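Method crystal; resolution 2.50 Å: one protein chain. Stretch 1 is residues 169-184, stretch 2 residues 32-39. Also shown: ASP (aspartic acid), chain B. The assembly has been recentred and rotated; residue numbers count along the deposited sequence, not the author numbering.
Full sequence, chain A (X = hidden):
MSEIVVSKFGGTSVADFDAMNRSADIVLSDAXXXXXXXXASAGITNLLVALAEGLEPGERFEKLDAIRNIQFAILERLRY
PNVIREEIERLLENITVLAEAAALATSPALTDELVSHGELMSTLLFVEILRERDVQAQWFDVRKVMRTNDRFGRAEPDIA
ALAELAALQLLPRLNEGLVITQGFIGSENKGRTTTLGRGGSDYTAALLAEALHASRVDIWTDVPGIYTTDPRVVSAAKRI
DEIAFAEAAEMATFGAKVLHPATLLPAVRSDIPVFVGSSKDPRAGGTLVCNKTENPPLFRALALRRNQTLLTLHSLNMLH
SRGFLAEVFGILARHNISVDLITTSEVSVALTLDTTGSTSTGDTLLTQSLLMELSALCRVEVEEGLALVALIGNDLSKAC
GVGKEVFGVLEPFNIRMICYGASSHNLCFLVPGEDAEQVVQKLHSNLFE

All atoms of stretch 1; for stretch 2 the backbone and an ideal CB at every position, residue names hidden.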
ATOM      1  N   GLN A 169      20.992  -6.761  39.470  1.00 75.03           N
ATOM      2  CA  GLN A 169      20.046  -6.977  40.559  1.00 71.40           C
ATOM      3  C   GLN A 169      19.276  -8.283  40.490  1.00 69.37           C
ATOM      4  O   GLN A 169      18.862  -8.812  41.524  1.00 70.29           O
ATOM      5  CB  GLN A 169      19.027  -5.842  40.615  1.00 72.28           C
ATOM      6  CG  GLN A 169      19.610  -4.450  40.646  1.00 83.14           C
ATOM      7  CD  GLN A 169      18.720  -3.480  41.408  1.00 93.09           C
ATOM      8  OE1 GLN A 169      18.668  -3.506  42.643  1.00 95.84           O
ATOM      9  NE2 GLN A 169      18.003  -2.631  40.679  1.00 88.43           N
ATOM     10  N   LEU A 170      19.077  -8.795  39.277  1.00 66.67           N
ATOM     11  CA  LEU A 170      18.315 -10.022  39.078  1.00 63.95           C
ATOM     12  C   LEU A 170      19.145 -11.295  38.953  1.00 66.59           C
ATOM     13  O   LEU A 170      18.710 -12.372  39.374  1.00 68.68           O
ATOM     14  CB  LEU A 170      17.417  -9.885  37.837  1.00 54.37           C
ATOM     15  CG  LEU A 170      16.465 -11.067  37.601  1.00 55.78           C
ATOM     16  CD1 LEU A 170      15.469 -11.141  38.738  1.00 56.23           C
ATOM     17  CD2 LEU A 170      15.733 -10.917  36.292  1.00 50.34           C
ATOM     18  N   LEU A 171      20.332 -11.183  38.369  1.00 67.94           N
ATOM     19  CA  LEU A 171      21.180 -12.350  38.190  1.00 67.77           C
ATOM     20  C   LEU A 171      21.532 -12.979  39.536  1.00 68.19           C
ATOM     21  O   LEU A 171      21.274 -14.164  39.763  1.00 68.21           O
ATOM     22  CB  LEU A 171      22.446 -11.969  37.420  1.00 64.11           C
ATOM     23  CG  LEU A 171      23.310 -13.151  36.987  1.00 63.80           C
ATOM     24  CD1 LEU A 171      22.504 -14.082  36.119  1.00 57.02           C
ATOM     25  CD2 LEU A 171      24.521 -12.644  36.232  1.00 73.47           C
ATOM     26  N   PRO A 172      22.116 -12.194  40.453  1.00 68.74           N
ATOM     27  CA  PRO A 172      22.473 -12.738  41.767  1.00 70.07           C
ATOM     28  C   PRO A 172      21.319 -13.503  42.408  1.00 69.93           C
ATOM     29  O   PRO A 172      21.525 -14.554  43.017  1.00 71.51           O
ATOM     30  CB  PRO A 172      22.857 -11.495  42.561  1.00 69.92           C
ATOM     31  CG  PRO A 172      23.502 -10.637  41.509  1.00 73.10           C
ATOM     32  CD  PRO A 172      22.565 -10.795  40.320  1.00 71.94           C
ATOM     33  N   ARG A 173      20.106 -12.978  42.264  1.00 69.32           N
ATOM     34  CA  ARG A 173      18.934 -13.629  42.837  1.00 69.99           C
ATOM     35  C   ARG A 173      18.637 -14.977  42.167  1.00 67.55           C
ATOM     36  O   ARG A 173      18.081 -15.877  42.800  1.00 67.69           O
ATOM     37  CB  ARG A 173      17.707 -12.711  42.734  1.00 70.99           C
ATOM     38  CG  ARG A 173      17.354 -11.933  44.003  1.00 69.58           C
ATOM     39  CD  ARG A 173      18.426 -10.931  44.381  1.00 82.01           C
ATOM     40  NE  ARG A 173      19.555 -11.550  45.072  1.00 83.06           N
ATOM     41  CZ  ARG A 173      20.658 -10.897  45.427  1.00 86.31           C
ATOM     42  NH1 ARG A 173      20.785  -9.606  45.151  1.00 89.76           N
ATOM     43  NH2 ARG A 173      21.630 -11.530  46.072  1.00 86.61           N
ATOM     44  N   LEU A 174      19.004 -15.108  40.892  1.00 65.99           N
ATOM     45  CA  LEU A 174      18.783 -16.350  40.147  1.00 66.33           C
ATOM     46  C   LEU A 174      19.796 -17.409  40.539  1.00 66.45           C
ATOM     47  O   LEU A 174      19.508 -18.602  40.503  1.00 64.71           O
ATOM     48  CB  LEU A 174      18.871 -16.104  38.640  1.00 62.15           C
ATOM     49  CG  LEU A 174      17.686 -15.402  37.971  1.00 62.96           C
ATOM     50  CD1 LEU A 174      18.008 -15.205  36.508  1.00 67.26           C
ATOM     51  CD2 LEU A 174      16.402 -16.224  38.123  1.00 55.95           C
ATOM     52  N   ASN A 175      20.990 -16.957  40.905  1.00 70.25           N
ATOM     53  CA  ASN A 175      22.057 -17.853  41.327  1.00 75.05           C
ATOM     54  C   ASN A 175      21.682 -18.472  42.670  1.00 77.56           C
ATOM     55  O   ASN A 175      21.824 -19.681  42.871  1.00 79.01           O
ATOM     56  CB  ASN A 175      23.364 -17.075  41.461  1.00 77.99           C
ATOM     57  CG  ASN A 175      23.923 -16.636  40.118  1.00 82.30           C
ATOM     58  OD1 ASN A 175      24.738 -15.712  40.045  1.00 84.01           O
ATOM     59  ND2 ASN A 175      23.497 -17.308  39.045  1.00 75.26           N
ATOM     60  N   GLU A 176      21.197 -17.629  43.580  1.00 78.27           N
ATOM     61  CA  GLU A 176      20.782 -18.065  44.912  1.00 76.30           C
ATOM     62  C   GLU A 176      19.684 -19.109  44.837  1.00 73.79           C
ATOM     63  O   GLU A 176      19.752 -20.144  45.492  1.00 76.12           O
ATOM     64  CB  GLU A 176      20.247 -16.896  45.729  1.00 74.05           C
ATOM     65  CG  GLU A 176      21.206 -15.777  45.962  1.00 75.52           C
ATOM     66  CD  GLU A 176      20.548 -14.644  46.717  1.00 84.99           C
ATOM     67  OE1 GLU A 176      19.518 -14.128  46.226  1.00 88.75           O
ATOM     68  OE2 GLU A 176      21.052 -14.277  47.799  1.00 90.74           O
ATOM     69  N   GLY A 177      18.658 -18.827  44.049  1.00 70.42           N
ATOM     70  CA  GLY A 177      17.569 -19.771  43.947  1.00 68.11           C
ATOM     71  C   GLY A 177      16.508 -19.366  42.951  1.00 66.77           C
ATOM     72  O   GLY A 177      16.806 -18.819  41.891  1.00 66.96           O
ATOM     73  N   LEU A 178      15.257 -19.625  43.302  1.00 64.52           N
ATOM     74  CA  LEU A 178      14.149 -19.313  42.419  1.00 61.94           C
ATOM     75  C   LEU A 178      13.678 -17.881  42.557  1.00 63.01           C
ATOM     76  O   LEU A 178      13.740 -17.283  43.637  1.00 64.14           O
ATOM     77  CB  LEU A 178      12.992 -20.268  42.686  1.00 62.89           C
ATOM     78  CG  LEU A 178      12.198 -20.584  41.431  1.00 71.63           C
ATOM     79  CD1 LEU A 178      13.159 -21.058  40.342  1.00 76.42           C
ATOM     80  CD2 LEU A 178      11.155 -21.649  41.741  1.00 71.32           C
ATOM     81  N   VAL A 179      13.189 -17.338  41.447  1.00 60.56           N
ATOM     82  CA  VAL A 179      12.727 -15.964  41.420  1.00 54.74           C
ATOM     83  C   VAL A 179      11.392 -15.806  40.720  1.00 50.10           C
ATOM     84  O   VAL A 179      11.221 -16.183  39.570  1.00 48.21           O
ATOM     85  CB  VAL A 179      13.764 -15.080  40.745  1.00 53.75           C
ATOM     86  CG1 VAL A 179      13.289 -13.634  40.720  1.00 54.75           C
ATOM     87  CG2 VAL A 179      15.081 -15.209  41.492  1.00 48.85           C
ATOM     88  N   ILE A 180      10.439 -15.247  41.442  1.00 51.81           N
ATOM     89  CA  ILE A 180       9.111 -15.027  40.907  1.00 52.58           C
ATOM     90  C   ILE A 180       8.938 -13.520  40.758  1.00 52.64           C
ATOM     91  O   ILE A 180       9.168 -12.759  41.711  1.00 52.95           O
ATOM     92  CB  ILE A 180       8.049 -15.601  41.864  1.00 57.13           C
ATOM     93  CG1 ILE A 180       8.420 -17.047  42.195  1.00 62.64           C
ATOM     94  CG2 ILE A 180       6.661 -15.532  41.240  1.00 54.25           C
ATOM     95  CD1 ILE A 180       8.770 -17.862  40.979  1.00 70.31           C
ATOM     96  N   THR A 181       8.565 -13.084  39.559  1.00 47.44           N
ATOM     97  CA  THR A 181       8.368 -11.664  39.325  1.00 46.86           C
ATOM     98  C   THR A 181       7.148 -11.438  38.430  1.00 47.79           C
ATOM     99  O   THR A 181       6.490 -12.401  38.008  1.00 49.36           O
ATOM    100  CB  THR A 181       9.637 -11.023  38.718  1.00 47.48           C
ATOM    101  OG1 THR A 181       9.462  -9.606  38.679  1.00 53.85           O
ATOM    102  CG2 THR A 181       9.931 -11.566  37.298  1.00 34.55           C
ATOM    103  N   GLN A 182       6.850 -10.179  38.124  1.00 42.31           N
ATOM    104  CA  GLN A 182       5.668  -9.869  37.315  1.00 41.17           C
ATOM    105  C   GLN A 182       5.872  -9.353  35.899  1.00 40.09           C
ATOM    106  O   GLN A 182       6.744  -8.530  35.637  1.00 45.81           O
ATOM    107  CB  GLN A 182       4.788  -8.877  38.082  1.00 42.86           C
ATOM    108  CG  GLN A 182       5.544  -7.729  38.729  1.00 32.44           C
ATOM    109  CD  GLN A 182       6.395  -8.154  39.909  1.00 44.95           C
ATOM    110  OE1 GLN A 182       7.443  -7.559  40.171  1.00 45.10           O
ATOM    111  NE2 GLN A 182       5.948  -9.173  40.635  1.00 49.04           N
ATOM    112  N   GLY A 183       5.058  -9.835  34.973  1.00 38.08           N
ATOM    113  CA  GLY A 183       5.177  -9.352  33.611  1.00 42.68           C
ATOM    114  C   GLY A 183       4.221  -8.184  33.452  1.00 47.96           C
ATOM    115  O   GLY A 183       3.545  -7.816  34.418  1.00 47.65           O
ATOM    116  N   PHE A 184       4.177  -7.594  32.257  1.00 47.88           N
ATOM    117  CA  PHE A 184       3.266  -6.487  31.953  1.00 46.80           C
ATOM    118  C   PHE A 184       3.633  -5.097  32.503  1.00 48.08           C
ATOM    119  O   PHE A 184       3.262  -4.076  31.903  1.00 51.69           O
ATOM    120  CB  PHE A 184       1.862  -6.872  32.423  1.00 44.12           C
ATOM    121  CG  PHE A 184       0.828  -5.806  32.235  1.00 41.90           C
ATOM    122  CD1 PHE A 184       0.579  -5.274  30.973  1.00 43.36           C
ATOM    123  CD2 PHE A 184       0.008  -5.425  33.298  1.00 42.00           C
ATOM    124  CE1 PHE A 184      -0.491  -4.386  30.760  1.00 42.32           C
ATOM    125  CE2 PHE A 184      -1.074  -4.533  33.102  1.00 36.48           C
ATOM    126  CZ  PHE A 184      -1.324  -4.017  31.829  1.00 31.70           C
ATOM    127  N   UNK A  32      15.458 -26.344  35.323  1.00 61.67           N
ATOM    128  CA  UNK A  32      16.093 -25.246  34.587  1.00 62.35           C
ATOM    129  C   UNK A  32      15.241 -23.978  34.691  1.00 60.83           C
ATOM    130  O   UNK A  32      15.694 -22.874  34.364  1.00 61.38           O
ATOM    131  CB  UNK A  32      16.301 -25.629  33.120  1.00 62.35           C
ATOM    132  N   UNK A  33      13.998 -24.138  35.135  1.00 59.00           N
ATOM    133  CA  UNK A  33      13.110 -22.996  35.310  1.00 61.08           C
ATOM    134  C   UNK A  33      13.616 -22.255  36.543  1.00 62.68           C
ATOM    135  O   UNK A  33      13.468 -22.726  37.674  1.00 65.21           O
ATOM    136  CB  UNK A  33      11.647 -23.420  35.457  1.00 61.08           C
ATOM    137  N   UNK A  34      14.220 -21.101  36.304  1.00 58.39           N
ATOM    138  CA  UNK A  34      14.783 -20.287  37.366  1.00 59.55           C
ATOM    139  C   UNK A  34      14.020 -18.974  37.489  1.00 58.45           C
ATOM    140  O   UNK A  34      14.063 -18.307  38.523  1.00 61.28           O
ATOM    141  CB  UNK A  34      16.268 -20.022  37.110  1.00 59.55           C
ATOM    142  N   UNK A  35      13.338 -18.589  36.419  1.00 54.75           N
ATOM    143  CA  UNK A  35      12.568 -17.357  36.439  1.00 55.45           C
ATOM    144  C   UNK A  35      11.129 -17.608  36.015  1.00 56.80           C
ATOM    145  O   UNK A  35      10.866 -18.210  34.968  1.00 59.15           O
ATOM    146  CB  UNK A  35      13.213 -16.309  35.530  1.00 55.45           C
ATOM    147  N   UNK A  36      10.194 -17.156  36.840  1.00 51.31           N
ATOM    148  CA  UNK A  36       8.792 -17.328  36.515  1.00 52.73           C
ATOM    149  C   UNK A  36       8.185 -15.945  36.327  1.00 52.33           C
ATOM    150  O   UNK A  36       8.528 -14.995  37.040  1.00 51.34           O
ATOM    151  CB  UNK A  36       8.058 -18.118  37.600  1.00 52.73           C
ATOM    152  N   UNK A  37       7.297 -15.830  35.351  1.00 47.81           N
ATOM    153  CA  UNK A  37       6.654 -14.567  35.073  1.00 50.07           C
ATOM    154  C   UNK A  37       5.160 -14.784  35.186  1.00 52.14           C
ATOM    155  O   UNK A  37       4.601 -15.646  34.507  1.00 55.03           O
ATOM    156  CB  UNK A  37       7.042 -14.025  33.696  1.00 50.07           C
ATOM    157  N   UNK A  38       4.514 -14.019  36.059  1.00 51.33           N
ATOM    158  CA  UNK A  38       3.078 -14.170  36.257  1.00 49.39           C
ATOM    159  C   UNK A  38       2.293 -12.943  35.865  1.00 44.59           C
ATOM    160  O   UNK A  38       2.768 -11.822  36.020  1.00 43.21           O
ATOM    161  CB  UNK A  38       2.785 -14.510  37.720  1.00 49.39           C
ATOM    162  N   UNK A  39       1.096 -13.177  35.346  1.00 40.37           N
ATOM    163  CA  UNK A  39       0.179 -12.110  34.988  1.00 39.67           C
ATOM    164  C   UNK A  39      -0.680 -12.117  36.242  1.00 42.88           C
ATOM    165  O   UNK A  39      -0.479 -12.951  37.120  1.00 43.21           O
ATOM    166  CB  UNK A  39      -0.589 -12.330  33.683  1.00 39.67           C
TER
HETATM  167  N   ASP B 502      -2.320  -8.689  33.129  1.00 42.44           N
HETATM  168  CA  ASP B 502      -2.305  -7.999  31.841  1.00 41.90           C
HETATM  169  C   ASP B 502      -3.691  -8.226  31.199  1.00 39.52           C
HETATM  170  O   ASP B 502      -4.589  -8.755  31.899  1.00 41.29           O
HETATM  171  CB  ASP B 502      -1.121  -8.532  30.977  1.00 43.10           C
HETATM  172  CG  ASP B 502      -1.211  -9.994  30.488  1.00 49.88           C
HETATM  173  OD1 ASP B 502      -2.238 -10.674  30.803  1.00 40.29           O
HETATM  174  OD2 ASP B 502      -0.251 -10.476  29.784  1.00 53.01           O
HETATM  175  OXT ASP B 502      -3.855  -7.901  29.973  1.00 42.23           O

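Position 32 precedes the strand. Nothing of stretch 1 lies within 5.5 Å of its ideal CB. The residue is Asn32, which makes no contact here.

Position 33 opens the strand. Its CB points sideways, again with nothing of stretch 1 within 5.5 Å. Many side chains would suit. The residue is Val33. Its contact is through the backbone: O lies 3.2 Å from Leu178 CD1.

Position 34 also points its CB sideways, 3.9 Å from Leu174 CD2. Beyond lie Leu174 O, near the helix end, and Gly177 O, just after it. An aliphatic residue could rest on Leu174; a long donor such as Lys, Arg or Gln could reach the carbonyls. The residue is Arg34. Its guanidinium has Leu174 O over one face, and NH2 is 2.9 Å from Gly177 O. The backbone starts the parallel pairing: Val179 N donates to Arg34 O at 3.2 Å.

Position 35 is paired with Val179, and its CB points to the face that carries Val179 and Thr181. The CB is 4.1 Å from Leu174 CD2, and the helix lies over this face. A medium or large apolar residue such as Leu, Ile or Met would suit. The residue is Leu35. CD1 packs 4.0 Å from Val179 CG1 and 3.8 Å from Thr181 CG2, while CD2 is 4.3 Å from Leu170 CD2.

Position 36 turns to the other face, with Ile180. Its ideal CB is already tight, 3.5 Å from Ile180 CD1. Compact apolar residues such as Val or Ala fit this setting. The residue is Val36; CB packs on Ile180 CD1. Val36 N donates to Val179 O at 3.1 Å, and Thr181 N donates to Val36 O at 3.2 Å.

Position 37 returns to the face of Thr181. Gly183 has no side chain, which leaves space nearby. A beta-branched residue, Val, Ile or Thr, would suit. The residue is Val37, whose CG1 lies 3.7 Å from Gly183 N. A CB on Gly183 would clash with that methyl.

Position 38 shares its face with Ile180 and Gln182. Its CB is 5.3 Å from Ile180 CG2, leaving room for Leu, Ile or Met. The residue is Leu38, with CD1 4.0 Å from Ile180 CG2. Leu38 N donates to Thr181 O, and Gly183 N to Leu38 O, both at 3.2 Å.

Position 39 points away from stretch 1, toward the bound aspartic acid. A small polar residue would suit. The residue is Ser39, with OG 3.4 Å from ASP OD1.

Stretch 2 32-39: NVRLVVLS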
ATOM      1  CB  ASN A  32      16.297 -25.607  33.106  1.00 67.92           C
ATOM      2  CG  ASN A  32      17.371 -26.661  32.898  1.00 76.78           C
ATOM      3  OD1 ASN A  32      18.484 -26.560  33.428  1.00 77.64           O
ATOM      4  ND2 ASN A  32      17.050 -27.668  32.096  1.00 76.51           N
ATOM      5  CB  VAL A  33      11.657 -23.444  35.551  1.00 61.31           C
ATOM      6  CG1 VAL A  33      10.745 -22.230  35.735  1.00 65.21           C
ATOM      7  CG2 VAL A  33      11.166 -24.267  34.379  1.00 56.91           C
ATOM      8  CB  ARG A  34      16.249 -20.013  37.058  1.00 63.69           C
ATOM      9  CG  ARG A  34      17.030 -21.284  36.743  1.00 75.85           C
ATOM     10  CD  ARG A  34      18.081 -21.543  37.795  1.00 85.04           C
ATOM     11  NE  ARG A  34      17.554 -21.328  39.135  1.00 93.63           N
ATOM     12  CZ  ARG A  34      18.103 -21.822  40.235  1.00 97.62           C
ATOM     13  NH1 ARG A  34      19.197 -22.570  40.156  1.00101.31           N
ATOM     14  NH2 ARG A  34      17.558 -21.564  41.414  1.00 99.23           N
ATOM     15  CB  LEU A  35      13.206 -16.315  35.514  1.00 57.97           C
ATOM     16  CG  LEU A  35      12.563 -14.923  35.442  1.00 51.66           C
ATOM     17  CD1 LEU A  35      12.514 -14.249  36.808  1.00 47.38           C
ATOM     18  CD2 LEU A  35      13.372 -14.086  34.494  1.00 55.62           C
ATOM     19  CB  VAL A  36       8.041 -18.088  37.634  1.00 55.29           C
ATOM     20  CG1 VAL A  36       6.580 -18.314  37.234  1.00 53.03           C
ATOM     21  CG2 VAL A  36       8.729 -19.415  37.894  1.00 50.91           C
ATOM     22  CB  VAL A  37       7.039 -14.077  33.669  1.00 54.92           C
ATOM     23  CG1 VAL A  37       6.224 -12.856  33.283  1.00 51.82           C
ATOM     24  CG2 VAL A  37       8.517 -13.747  33.650  1.00 50.67           C
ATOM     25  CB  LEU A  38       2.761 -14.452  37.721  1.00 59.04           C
ATOM     26  CG  LEU A  38       3.321 -15.680  38.430  1.00 60.45           C
ATOM     27  CD1 LEU A  38       2.858 -15.634  39.881  1.00 55.28           C
ATOM     28  CD2 LEU A  38       2.846 -16.955  37.745  1.00 62.30           C
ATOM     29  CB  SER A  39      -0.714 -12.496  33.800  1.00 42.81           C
ATOM     30  OG  SER A  39      -0.010 -12.613  32.577  1.00 41.75           O
TER
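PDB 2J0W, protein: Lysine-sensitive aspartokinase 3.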